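Local coordinates for minor structural protein 5 (Lactococcus phage Tuc2009, PDB 5E7T) that is probably a baseplate component of the phage, with a beta-sandwich domain related to galactose-binding modules that may take part in attachment to the host cell, at residues B[63-68]-B[163-168]; B[57-62]-B[168-173]; B[107-112]-B[122-127]; B[113-118]-B[156-161]. All coordinates share one frame; numbering follows the deposited sequence.

Interactions 1, 3 and 4 stitch together the four-stranded sheet of a beta sandwich; interaction 2 belongs to the opposing five-stranded sheet. Interactions 1 and 4 share strand 157-166, pairing it with 63-68 on one side and 104-114 on the other, and interaction 3 adds strand 121-126 beyond 104-114. Interaction 3 is the buried one, with an arginine gripping a threonine and a leucine on a phenylalanine face. The others are partly buried. An aromatic edge-to-face pair marks interaction 1, a salt bridge interaction 2, and an arginine-bound sulfate interaction 4. Phe-173 of interaction 2 meets Phe-108 of interaction 3 between the sheets.

Interaction 1 (B[63-68]-B[163-168]); sequences AWVNKD and VGFFGQ
Trp-64 and Phe-166 form a T-shaped aromatic pair on one face of an antiparallel sheet in the sandwich domain, where strand 63-68 lies along strand 157-166. Phe-166 presents its edge to the indole: the ring centres are 4.9 Å apart between Phe-166 and the six-membered ring of Trp-64, and the planes stand at 66°. Its CE2 sits 3.5 Å above the Trp-64 plane, over the centre of the ring. Chi1 of Trp-64, -64°, sets CG anti to the carbonyl carbon and beside the backbone N. Directly opposite on strand 157-166 is Gly-164, and with no side chain in between, CE3 of Trp-64 comes within 3.4 Å of Gly-164 CA. Phe-166 also leans back over the start of strand 63-68, with the backbone N of Ala-63 over one face of its ring. Beyond strand 157-166, Trp-64 reaches Ala-107 of strand 104-114, and a bound sulfate lies about 3 Å from its nearest side-chain atom.

Four backbone hydrogen bonds hold the strands, two for each of the hydrogen-bonded pairs Ala-63/Phe-165 and Val-65/Val-163. The bond from Val-65 N to Val-163 O, at 2.8 Å, is almost straight at 178°. The side chains of these two pairs lie on the other face, where Val-163 and Phe-165 touch Met-58 of the opposing sheet. There Val-65 and Phe-165 meet obliquely, the methyl CG2 of Val-65 lying in the plane of the ring at its edge, 3.7 Å from Phe-165 CE2.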
# COMPACT_ATOMS: atom_id res chain seq x y z
N ALA B 63 58.37 -34.15 -7.80
CA ALA B 63 57.18 -33.35 -7.90
C ALA B 63 57.38 -31.90 -7.56
O ALA B 63 58.28 -31.53 -6.79
CB ALA B 63 56.11 -33.93 -6.99
N TRP B 64 56.45 -31.09 -8.10
CA TRP B 64 56.31 -29.69 -7.80
C TRP B 64 55.21 -29.64 -6.75
O TRP B 64 54.17 -30.30 -6.90
CB TRP B 64 55.89 -28.91 -9.03
CG TRP B 64 56.92 -28.95 -10.11
CD1 TRP B 64 56.84 -29.62 -11.31
CD2 TRP B 64 58.19 -28.31 -10.09
NE1 TRP B 64 57.99 -29.39 -12.05
CE2 TRP B 64 58.84 -28.60 -11.31
CE3 TRP B 64 58.83 -27.47 -9.18
CZ2 TRP B 64 60.11 -28.12 -11.61
CZ3 TRP B 64 60.10 -27.01 -9.47
CH2 TRP B 64 60.72 -27.33 -10.68
N VAL B 65 55.47 -28.94 -5.65
CA VAL B 65 54.53 -28.79 -4.55
C VAL B 65 54.24 -27.30 -4.47
O VAL B 65 55.19 -26.51 -4.43
CB VAL B 65 55.10 -29.32 -3.20
CG1 VAL B 65 54.09 -29.21 -2.06
CG2 VAL B 65 55.59 -30.76 -3.34
N ASN B 66 52.97 -26.90 -4.48
CA ASN B 66 52.65 -25.49 -4.31
C ASN B 66 51.45 -25.27 -3.39
O ASN B 66 50.70 -26.21 -3.10
CB ASN B 66 52.49 -24.77 -5.65
CG ASN B 66 51.27 -25.11 -6.44
OD1 ASN B 66 50.16 -24.68 -6.13
ND2 ASN B 66 51.48 -25.81 -7.55
N LYS B 67 51.31 -24.04 -2.87
CA LYS B 67 50.20 -23.59 -2.03
C LYS B 67 49.77 -22.27 -2.66
O LYS B 67 50.63 -21.44 -2.94
CB LYS B 67 50.60 -23.41 -0.54
CG LYS B 67 51.18 -24.66 0.15
CD LYS B 67 50.19 -25.82 0.32
CE LYS B 67 50.86 -27.17 0.37
NZ LYS B 67 50.47 -27.95 1.59
N ASP B 68 48.49 -22.11 -2.99
CA ASP B 68 48.00 -20.89 -3.63
C ASP B 68 48.03 -19.69 -2.70
O ASP B 68 47.47 -19.74 -1.58
CB ASP B 68 46.60 -21.11 -4.23
CG ASP B 68 45.98 -19.93 -4.96
OD1 ASP B 68 46.74 -19.11 -5.51
OD2 ASP B 68 44.73 -19.85 -5.02
N VAL B 163 57.86 -25.10 -4.60
CA VAL B 163 59.10 -25.84 -4.38
C VAL B 163 59.02 -27.13 -5.19
O VAL B 163 57.92 -27.66 -5.38
CB VAL B 163 59.50 -26.07 -2.90
CG1 VAL B 163 58.58 -27.06 -2.22
CG2 VAL B 163 60.96 -26.52 -2.78
N GLY B 164 60.17 -27.60 -5.67
CA GLY B 164 60.30 -28.82 -6.44
C GLY B 164 61.29 -29.76 -5.80
O GLY B 164 62.43 -29.37 -5.53
N PHE B 165 60.84 -30.98 -5.53
CA PHE B 165 61.65 -32.04 -4.94
C PHE B 165 61.86 -33.10 -6.02
O PHE B 165 60.89 -33.73 -6.46
CB PHE B 165 60.97 -32.66 -3.72
CG PHE B 165 60.54 -31.71 -2.62
CD1 PHE B 165 61.40 -31.40 -1.58
CD2 PHE B 165 59.25 -31.22 -2.58
CE1 PHE B 165 60.98 -30.59 -0.52
CE2 PHE B 165 58.82 -30.42 -1.52
CZ PHE B 165 59.69 -30.12 -0.49
N PHE B 166 63.09 -33.22 -6.50
CA PHE B 166 63.43 -34.17 -7.54
C PHE B 166 64.60 -35.03 -7.13
O PHE B 166 65.55 -34.56 -6.50
CB PHE B 166 63.63 -33.49 -8.89
CG PHE B 166 62.34 -32.90 -9.41
CD1 PHE B 166 61.43 -33.68 -10.10
CD2 PHE B 166 62.01 -31.57 -9.15
CE1 PHE B 166 60.21 -33.15 -10.53
CE2 PHE B 166 60.80 -31.04 -9.59
CZ PHE B 166 59.90 -31.84 -10.27
N GLY B 167 64.50 -36.30 -7.47
CA GLY B 167 65.48 -37.30 -7.10
C GLY B 167 64.79 -38.51 -6.52
O GLY B 167 63.56 -38.52 -6.37
N GLN B 168 65.60 -39.52 -6.17
CA GLN B 168 65.16 -40.82 -5.66
C GLN B 168 64.22 -40.75 -4.47
O GLN B 168 63.12 -41.32 -4.53
CB GLN B 168 66.38 -41.70 -5.34
CG GLN B 168 66.30 -43.10 -5.90
CD GLN B 168 67.67 -43.59 -6.29
OE1 GLN B 168 68.11 -43.44 -7.45
NE2 GLN B 168 68.39 -44.18 -5.33

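Interaction 2 (B[57-62]-B[168-173]); sequences TMKGTN and QQEGSF
The contact is an antiparallel strand pairing with a salt bridge on one face, made where Lys-59 and Glu-170 come together near the end of the five-stranded sheet of the beta sandwich. Strands 53-60 and 171-184 run side by side here, held by paired backbone hydrogen bonds between Met-58 and Phe-173 and between Gly-60 and Gly-171. Glu-170 stands just before its strand. Its chain extends to cross that of Lys-59 obliquely, and Lys-59 NZ donates to Glu-170 OE2 at 2.8 Å, on the syn side but 29° out of the carboxylate plane. The second oxygen is held weakly, with Lys-59 NZ 3.2 Å from Glu-170 OE1. The bend at the end of the lysine, chi4 -74°, turns NZ to the carboxylate. Beneath the bridge, Lys-59 CG packs on Ser-172 CB at 3.8 Å.

The other face is apolar. Met-58 and Phe-173 lie side by side and point the same way, and Met-58 CB rests over the phenyl face toward its rim in a CH-pi contact 4.1 Å from the Phe-173 centroid. Met-58 CG adds to this, 3.6 Å from Phe-173 CE1.

Beyond the last hydrogen-bonded pair, Thr-61 still packs against Glu-170, and a water then links the chains: it accepts from Asn-62 N at 3.0 Å and donates to Gln-169 O at 2.9 Å. Gln-169 O also accepts from Thr-103 OG1. Within the sandwich, Met-58 and Phe-173 point to the opposing sheet, both touching Val-163 of strand 157-166; Phe-173 also meets the rings of Phe-108 and, from strand 85-98 of its own sheet, Trp-97.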
# COMPACT_ATOMS: atom_id res chain seq x y z
N THR B 57 54.06 -27.09 5.59
CA THR B 57 54.99 -28.18 5.34
C THR B 57 54.88 -28.62 3.89
O THR B 57 53.80 -28.99 3.44
CB THR B 57 54.68 -29.31 6.33
OG1 THR B 57 54.63 -28.80 7.67
CG2 THR B 57 55.63 -30.45 6.23
N MET B 58 55.97 -28.56 3.17
CA MET B 58 56.05 -28.94 1.77
C MET B 58 56.71 -30.31 1.70
O MET B 58 57.81 -30.47 2.23
CB MET B 58 56.86 -27.91 1.00
CG MET B 58 56.50 -26.48 1.32
SD MET B 58 55.11 -25.94 0.37
CE MET B 58 55.90 -25.02 -0.84
N LYS B 59 56.03 -31.30 1.04
CA LYS B 59 56.43 -32.71 0.92
C LYS B 59 56.18 -33.22 -0.50
O LYS B 59 55.08 -33.07 -1.04
CB LYS B 59 55.58 -33.54 1.91
CG LYS B 59 56.13 -34.87 2.36
CD LYS B 59 55.35 -35.30 3.60
CE LYS B 59 55.67 -36.69 4.09
NZ LYS B 59 55.10 -37.75 3.21
N GLY B 60 57.17 -33.87 -1.08
CA GLY B 60 57.00 -34.41 -2.42
C GLY B 60 58.12 -35.32 -2.85
O GLY B 60 59.22 -35.27 -2.29
N THR B 61 57.84 -36.16 -3.87
CA THR B 61 58.81 -37.09 -4.47
C THR B 61 58.68 -36.94 -5.99
O THR B 61 57.64 -37.30 -6.55
CB THR B 61 58.60 -38.53 -3.95
OG1 THR B 61 58.08 -38.50 -2.63
CG2 THR B 61 59.87 -39.35 -3.96
N ASN B 62 59.72 -36.36 -6.65
CA ASN B 62 59.75 -36.07 -8.09
C ASN B 62 58.51 -35.30 -8.46
O ASN B 62 57.67 -35.74 -9.26
CB ASN B 62 59.94 -37.31 -8.94
CG ASN B 62 61.30 -37.91 -8.83
OD1 ASN B 62 61.45 -39.11 -8.57
ND2 ASN B 62 62.33 -37.11 -9.07
N GLN B 168 65.60 -39.52 -6.17
CA GLN B 168 65.16 -40.82 -5.66
C GLN B 168 64.22 -40.75 -4.47
O GLN B 168 63.12 -41.32 -4.53
CB GLN B 168 66.38 -41.70 -5.34
CG GLN B 168 66.30 -43.10 -5.90
CD GLN B 168 67.67 -43.59 -6.29
OE1 GLN B 168 68.11 -43.44 -7.45
NE2 GLN B 168 68.39 -44.18 -5.33
N GLN B 169 64.64 -40.04 -3.40
CA GLN B 169 63.87 -39.95 -2.16
C GLN B 169 63.00 -38.74 -2.03
O GLN B 169 63.18 -37.73 -2.72
CB GLN B 169 64.80 -40.06 -0.96
CG GLN B 169 65.37 -41.45 -0.72
CD GLN B 169 66.52 -41.35 0.23
OE1 GLN B 169 67.62 -40.91 -0.13
NE2 GLN B 169 66.27 -41.68 1.49
N GLU B 170 62.03 -38.84 -1.13
CA GLU B 170 61.09 -37.77 -0.81
C GLU B 170 61.85 -36.74 -0.03
O GLU B 170 62.72 -37.08 0.78
CB GLU B 170 59.96 -38.33 0.06
CG GLU B 170 58.88 -37.32 0.42
CD GLU B 170 57.85 -37.88 1.37
OE1 GLU B 170 58.18 -38.09 2.56
OE2 GLU B 170 56.71 -38.12 0.92
N GLY B 171 61.49 -35.49 -0.27
CA GLY B 171 62.02 -34.35 0.45
C GLY B 171 60.87 -33.61 1.08
O GLY B 171 59.77 -33.56 0.51
N SER B 172 61.12 -33.03 2.26
CA SER B 172 60.13 -32.22 2.98
C SER B 172 60.79 -31.20 3.90
O SER B 172 61.94 -31.37 4.30
CB SER B 172 59.16 -33.09 3.78
OG SER B 172 59.88 -34.03 4.57
N PHE B 173 60.07 -30.13 4.21
CA PHE B 173 60.51 -29.10 5.15
C PHE B 173 59.30 -28.42 5.76
O PHE B 173 58.19 -28.55 5.24
CB PHE B 173 61.50 -28.08 4.53
CG PHE B 173 61.01 -27.29 3.35
CD1 PHE B 173 60.23 -26.15 3.53
CD2 PHE B 173 61.33 -27.68 2.05
CE1 PHE B 173 59.75 -25.44 2.43
CE2 PHE B 173 60.84 -26.97 0.95
CZ PHE B 173 60.06 -25.86 1.15
O HOH W 1 62.20 -36.32 -5.04

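Interaction 3 (B[107-112]-B[122-127]); sequences AFWMRQ and ICTIDL. With SO4 (sulfate ion), chain H.
Leu-127 lies over one face of the Phe-108 ring, its CB standing 3.6 Å from the ring centroid and only 8° off the normal, a CH-pi contact squarely over the centre. Leu-127 CD1 continues past the ring to the methyl CE of Met-110. On the other face of the sheet lies the indole of Trp-109. The carbonyl O of Ala-107 lies over one of its faces and Arg-111 CZ over the opposite one, 3.4 Å above the Trp-109 plane and toward the rim. At the indole edge, Asp-126 OD1 is 3.6 Å from Trp-109 CD1, with the carboxylate nearly coplanar with the ring. The guanidinium has its own edge occupied by Thr-124 OG1, which takes two hydrogen bonds side-on, 2.9 Å from Arg-111 NE and 3.2 Å from Arg-111 NH2. Both lie in the guanidinium plane. The bend of the arginine at chi3 (-43°) places NE where it can do this, and Thr-124 OG1, anti to its backbone N, points the same way as the arginine chain.

These side chains sit on the beta hairpin of strands 104-114 and 121-126, at the edge of the four-stranded sheet, 121-126 being its outermost strand within this chain. A classic beta bulge follows: Ile-122 N and Cys-123 N both donate to Gln-112 O, reaching it from the same face of its plane. A sulfate, probably from the crystallisation liquor, accepts from Ala-107 N.

Chemically, the two in-plane bonds to Thr-124 OG1, with the indole packed on one face, would restrain the guanidinium's rotation. Asp-126, its OD1 4.4 Å from Arg-111 NH2 and so beyond a salt bridge, may partly offset the charge.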
# COMPACT_ATOMS: atom_id res chain seq x y z
N ALA B 107 63.16 -24.31 -8.11
CA ALA B 107 62.07 -23.33 -8.26
C ALA B 107 61.39 -23.08 -6.93
O ALA B 107 60.19 -23.28 -6.77
CB ALA B 107 61.09 -23.77 -9.33
N PHE B 108 62.22 -22.73 -5.94
CA PHE B 108 61.77 -22.48 -4.58
C PHE B 108 61.58 -21.00 -4.44
O PHE B 108 62.57 -20.28 -4.23
CB PHE B 108 62.78 -23.06 -3.55
CG PHE B 108 62.33 -22.98 -2.11
CD1 PHE B 108 60.98 -22.82 -1.79
CD2 PHE B 108 63.25 -23.08 -1.07
CE1 PHE B 108 60.56 -22.72 -0.45
CE2 PHE B 108 62.83 -22.99 0.27
CZ PHE B 108 61.50 -22.81 0.57
N TRP B 109 60.33 -20.54 -4.56
CA TRP B 109 59.99 -19.12 -4.50
C TRP B 109 58.52 -18.80 -4.18
O TRP B 109 57.68 -19.70 -4.15
CB TRP B 109 60.40 -18.40 -5.79
CG TRP B 109 60.27 -19.17 -7.08
CD1 TRP B 109 61.28 -19.52 -7.92
CD2 TRP B 109 59.04 -19.59 -7.73
NE1 TRP B 109 60.78 -20.17 -9.03
CE2 TRP B 109 59.41 -20.23 -8.94
CE3 TRP B 109 57.68 -19.56 -7.38
CZ2 TRP B 109 58.47 -20.79 -9.80
CZ3 TRP B 109 56.75 -20.08 -8.26
CH2 TRP B 109 57.15 -20.70 -9.44
N MET B 110 58.21 -17.49 -3.93
CA MET B 110 56.86 -16.93 -3.73
C MET B 110 56.71 -16.02 -4.92
O MET B 110 57.42 -15.01 -5.04
CB MET B 110 56.76 -16.12 -2.45
CG MET B 110 56.45 -16.93 -1.26
SD MET B 110 56.58 -15.89 0.19
CE MET B 110 56.55 -17.08 1.40
N ARG B 111 55.86 -16.41 -5.87
CA ARG B 111 55.81 -15.68 -7.13
C ARG B 111 54.43 -15.47 -7.74
O ARG B 111 53.60 -16.39 -7.76
CB ARG B 111 56.74 -16.42 -8.12
CG ARG B 111 56.44 -16.33 -9.62
CD ARG B 111 57.50 -17.00 -10.47
NE ARG B 111 58.86 -16.69 -10.02
CZ ARG B 111 59.98 -17.21 -10.52
NH1 ARG B 111 59.93 -18.08 -11.54
NH2 ARG B 111 61.15 -16.89 -10.00
N GLN B 112 54.24 -14.24 -8.29
CA GLN B 112 53.11 -13.83 -9.11
C GLN B 112 53.68 -14.00 -10.51
O GLN B 112 54.80 -13.52 -10.77
CB GLN B 112 52.74 -12.36 -8.90
CG GLN B 112 51.61 -12.12 -7.93
CD GLN B 112 51.28 -10.65 -7.84
OE1 GLN B 112 52.16 -9.80 -7.62
NE2 GLN B 112 49.99 -10.31 -7.91
N ILE B 122 56.23 -12.16 -12.89
CA ILE B 122 55.80 -10.78 -12.80
C ILE B 122 56.50 -10.18 -11.59
O ILE B 122 57.22 -9.20 -11.71
CB ILE B 122 54.23 -10.68 -12.72
CG1 ILE B 122 53.58 -11.13 -14.04
CG2 ILE B 122 53.74 -9.27 -12.30
CD1 ILE B 122 52.11 -11.63 -13.94
N CYS B 123 56.30 -10.78 -10.43
CA CYS B 123 56.87 -10.31 -9.17
C CYS B 123 57.12 -11.51 -8.31
O CYS B 123 56.20 -12.27 -7.99
CB CYS B 123 55.91 -9.33 -8.50
SG CYS B 123 56.66 -8.42 -7.14
N THR B 124 58.40 -11.74 -8.00
CA THR B 124 58.85 -12.93 -7.29
C THR B 124 59.94 -12.68 -6.22
O THR B 124 60.56 -11.61 -6.18
CB THR B 124 59.34 -13.91 -8.35
OG1 THR B 124 59.74 -15.13 -7.74
CG2 THR B 124 60.46 -13.33 -9.21
N ILE B 125 60.19 -13.71 -5.37
CA ILE B 125 61.21 -13.73 -4.33
C ILE B 125 61.65 -15.16 -4.08
O ILE B 125 60.84 -16.01 -3.70
CB ILE B 125 60.81 -12.96 -3.05
CG1 ILE B 125 62.01 -12.83 -2.08
CG2 ILE B 125 59.53 -13.54 -2.36
CD1 ILE B 125 61.81 -11.87 -1.05
N ASP B 126 62.94 -15.43 -4.32
CA ASP B 126 63.56 -16.74 -4.11
C ASP B 126 63.68 -16.99 -2.60
O ASP B 126 63.98 -16.08 -1.83
CB ASP B 126 64.96 -16.77 -4.73
CG ASP B 126 65.11 -17.15 -6.19
OD1 ASP B 126 64.10 -17.59 -6.81
OD2 ASP B 126 66.26 -17.04 -6.72
N LEU B 127 63.43 -18.24 -2.20
CA LEU B 127 63.53 -18.65 -0.81
C LEU B 127 64.77 -19.54 -0.67
O LEU B 127 65.25 -20.02 -1.70
CB LEU B 127 62.24 -19.33 -0.34
CG LEU B 127 61.00 -18.43 -0.30
CD1 LEU B 127 59.88 -19.11 0.42
CD2 LEU B 127 61.29 -17.10 0.35
S SO4 H . 65.55 -22.38 -10.00
O1 SO4 H . 66.80 -21.89 -10.57
O2 SO4 H . 64.50 -22.37 -11.04
O3 SO4 H . 65.76 -23.75 -9.52
O4 SO4 H . 65.14 -21.49 -8.89

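Interaction 4 (B[113-118]-B[156-161]); sequences RYTENS and GTQAIL. With SO4 (sulfate ion), chain G.
Arg-113 and Gln-158 face each other as a hydrogen-bonded antiparallel pair, their side chains lying side by side and pointing the same way. From CB of Arg-113 the first torsion, 71°, sets CG between the backbone N and the carbonyl carbon, and there CG lies 4.0 Å from Gln-158 CG. The chain then runs extended through CD to NE, alongside the glutamine. At NE the guanidinium begins, and the terminal amide of Gln-158 is set at its edge with the two planes only 4° apart, nearly coplanar. The tip ends at a sulfate, probably carried over from the crystallisation liquor. NH2 of Arg-113 donates to sulfate O2 at 2.8 Å, and NH1 of Arg-113 reaches the same oxygen more weakly at 3.2 Å. Ile-160 CD1 is an apolar neighbour of this end, 4.1 Å from Arg-113 NH2.

Behind the arginine the strand is ending. Thr-115 turns its methyl back over the glutamine, CG2 being 3.7 Å from Gln-158 CG, while its backbone N donates to Gly-156 O at 2.8 Å from 48° above the carbonyl plane. Next along from Arg-113 and Gln-158, Tyr-114 and Thr-157 form a non-hydrogen-bonded pair whose side chains lie side by side, Thr-157 CG2 3.8 Å from Tyr-114 CD1.

This is the end of the pairing between strands 104-114 and 157-166, the middle pair of the four-stranded sheet. Strand 121-126 flanks it, with Ile-122 touching both Tyr-114 and Thr-157, and on the other side strand 63-68 takes up strand 157-166 through the backbone pairing of Leu-161 with Lys-67.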
# COMPACT_ATOMS: atom_id res chain seq x y z
N ARG B 113 52.98 -14.72 -11.39
CA ARG B 113 53.46 -15.00 -12.75
C ARG B 113 52.35 -15.28 -13.74
O ARG B 113 51.24 -15.60 -13.32
CB ARG B 113 54.43 -16.19 -12.73
CG ARG B 113 53.77 -17.54 -12.48
CD ARG B 113 54.82 -18.60 -12.52
NE ARG B 113 54.24 -19.92 -12.33
CZ ARG B 113 54.91 -21.05 -12.48
NH1 ARG B 113 56.19 -21.03 -12.82
NH2 ARG B 113 54.31 -22.22 -12.29
N TYR B 114 52.68 -15.21 -15.05
CA TYR B 114 51.77 -15.53 -16.14
C TYR B 114 51.66 -17.07 -16.17
O TYR B 114 52.54 -17.77 -15.64
CB TYR B 114 52.23 -14.94 -17.49
CG TYR B 114 52.08 -13.43 -17.61
CD1 TYR B 114 50.83 -12.86 -17.86
CD2 TYR B 114 53.17 -12.58 -17.47
CE1 TYR B 114 50.67 -11.47 -17.91
CE2 TYR B 114 53.02 -11.19 -17.54
CZ TYR B 114 51.77 -10.64 -17.76
OH TYR B 114 51.62 -9.27 -17.81
N THR B 115 50.57 -17.61 -16.71
CA THR B 115 50.41 -19.05 -16.71
C THR B 115 50.61 -19.61 -18.12
O THR B 115 51.59 -19.22 -18.78
CB THR B 115 49.12 -19.48 -16.03
OG1 THR B 115 47.99 -18.92 -16.72
CG2 THR B 115 49.11 -19.11 -14.55
N GLU B 116 49.70 -20.53 -18.57
CA GLU B 116 49.77 -21.26 -19.83
C GLU B 116 50.30 -20.45 -20.97
O GLU B 116 49.82 -19.34 -21.23
CB GLU B 116 48.45 -21.93 -20.21
CG GLU B 116 48.39 -23.38 -19.78
CD GLU B 116 48.22 -23.62 -18.29
OE1 GLU B 116 47.71 -22.72 -17.58
OE2 GLU B 116 48.56 -24.74 -17.85
N ASN B 117 51.30 -21.06 -21.63
CA ASN B 117 52.15 -20.60 -22.72
C ASN B 117 53.35 -19.82 -22.16
O ASN B 117 54.49 -20.29 -22.28
CB ASN B 117 51.38 -19.81 -23.81
CG ASN B 117 50.43 -20.65 -24.66
OD1 ASN B 117 50.73 -21.80 -25.04
ND2 ASN B 117 49.28 -20.08 -25.01
N SER B 118 53.09 -18.71 -21.46
CA SER B 118 54.11 -17.80 -20.94
C SER B 118 54.93 -18.31 -19.80
O SER B 118 56.13 -18.51 -20.00
CB SER B 118 53.50 -16.46 -20.56
OG SER B 118 54.51 -15.48 -20.40
N GLY B 156 46.72 -15.93 -18.77
CA GLY B 156 46.32 -15.72 -17.39
C GLY B 156 47.48 -15.56 -16.43
O GLY B 156 48.64 -15.58 -16.85
N THR B 157 47.17 -15.33 -15.13
CA THR B 157 48.14 -15.20 -14.06
C THR B 157 47.78 -16.12 -12.88
O THR B 157 46.71 -16.75 -12.86
CB THR B 157 48.32 -13.74 -13.60
OG1 THR B 157 47.16 -13.32 -12.88
CG2 THR B 157 48.65 -12.78 -14.75
N GLN B 158 48.71 -16.20 -11.89
CA GLN B 158 48.62 -16.96 -10.64
C GLN B 158 49.64 -16.42 -9.65
O GLN B 158 50.60 -15.77 -10.06
CB GLN B 158 48.83 -18.46 -10.87
CG GLN B 158 50.29 -18.90 -11.04
CD GLN B 158 50.45 -20.40 -11.13
OE1 GLN B 158 49.51 -21.18 -10.94
NE2 GLN B 158 51.65 -20.84 -11.41
N ALA B 159 49.43 -16.71 -8.35
CA ALA B 159 50.34 -16.33 -7.26
C ALA B 159 50.52 -17.57 -6.41
O ALA B 159 49.54 -18.07 -5.86
CB ALA B 159 49.75 -15.22 -6.42
N ILE B 160 51.75 -18.12 -6.38
CA ILE B 160 52.00 -19.35 -5.62
C ILE B 160 53.29 -19.34 -4.82
O ILE B 160 54.25 -18.63 -5.16
CB ILE B 160 51.96 -20.62 -6.54
CG1 ILE B 160 52.97 -20.56 -7.69
CG2 ILE B 160 50.57 -20.91 -7.04
CD1 ILE B 160 53.24 -21.82 -8.35
N LEU B 161 53.31 -20.17 -3.78
CA LEU B 161 54.49 -20.52 -3.01
C LEU B 161 54.79 -21.90 -3.59
O LEU B 161 53.96 -22.81 -3.42
CB LEU B 161 54.22 -20.61 -1.50
CG LEU B 161 55.27 -21.37 -0.68
CD1 LEU B 161 56.58 -20.67 -0.65
CD2 LEU B 161 54.80 -21.57 0.73
S SO4 G . 56.91 -24.93 -12.56
O1 SO4 G . 58.26 -24.33 -12.56
O2 SO4 G . 56.05 -24.14 -13.44
O3 SO4 G . 56.94 -26.31 -13.03
O4 SO4 G . 56.40 -24.92 -11.19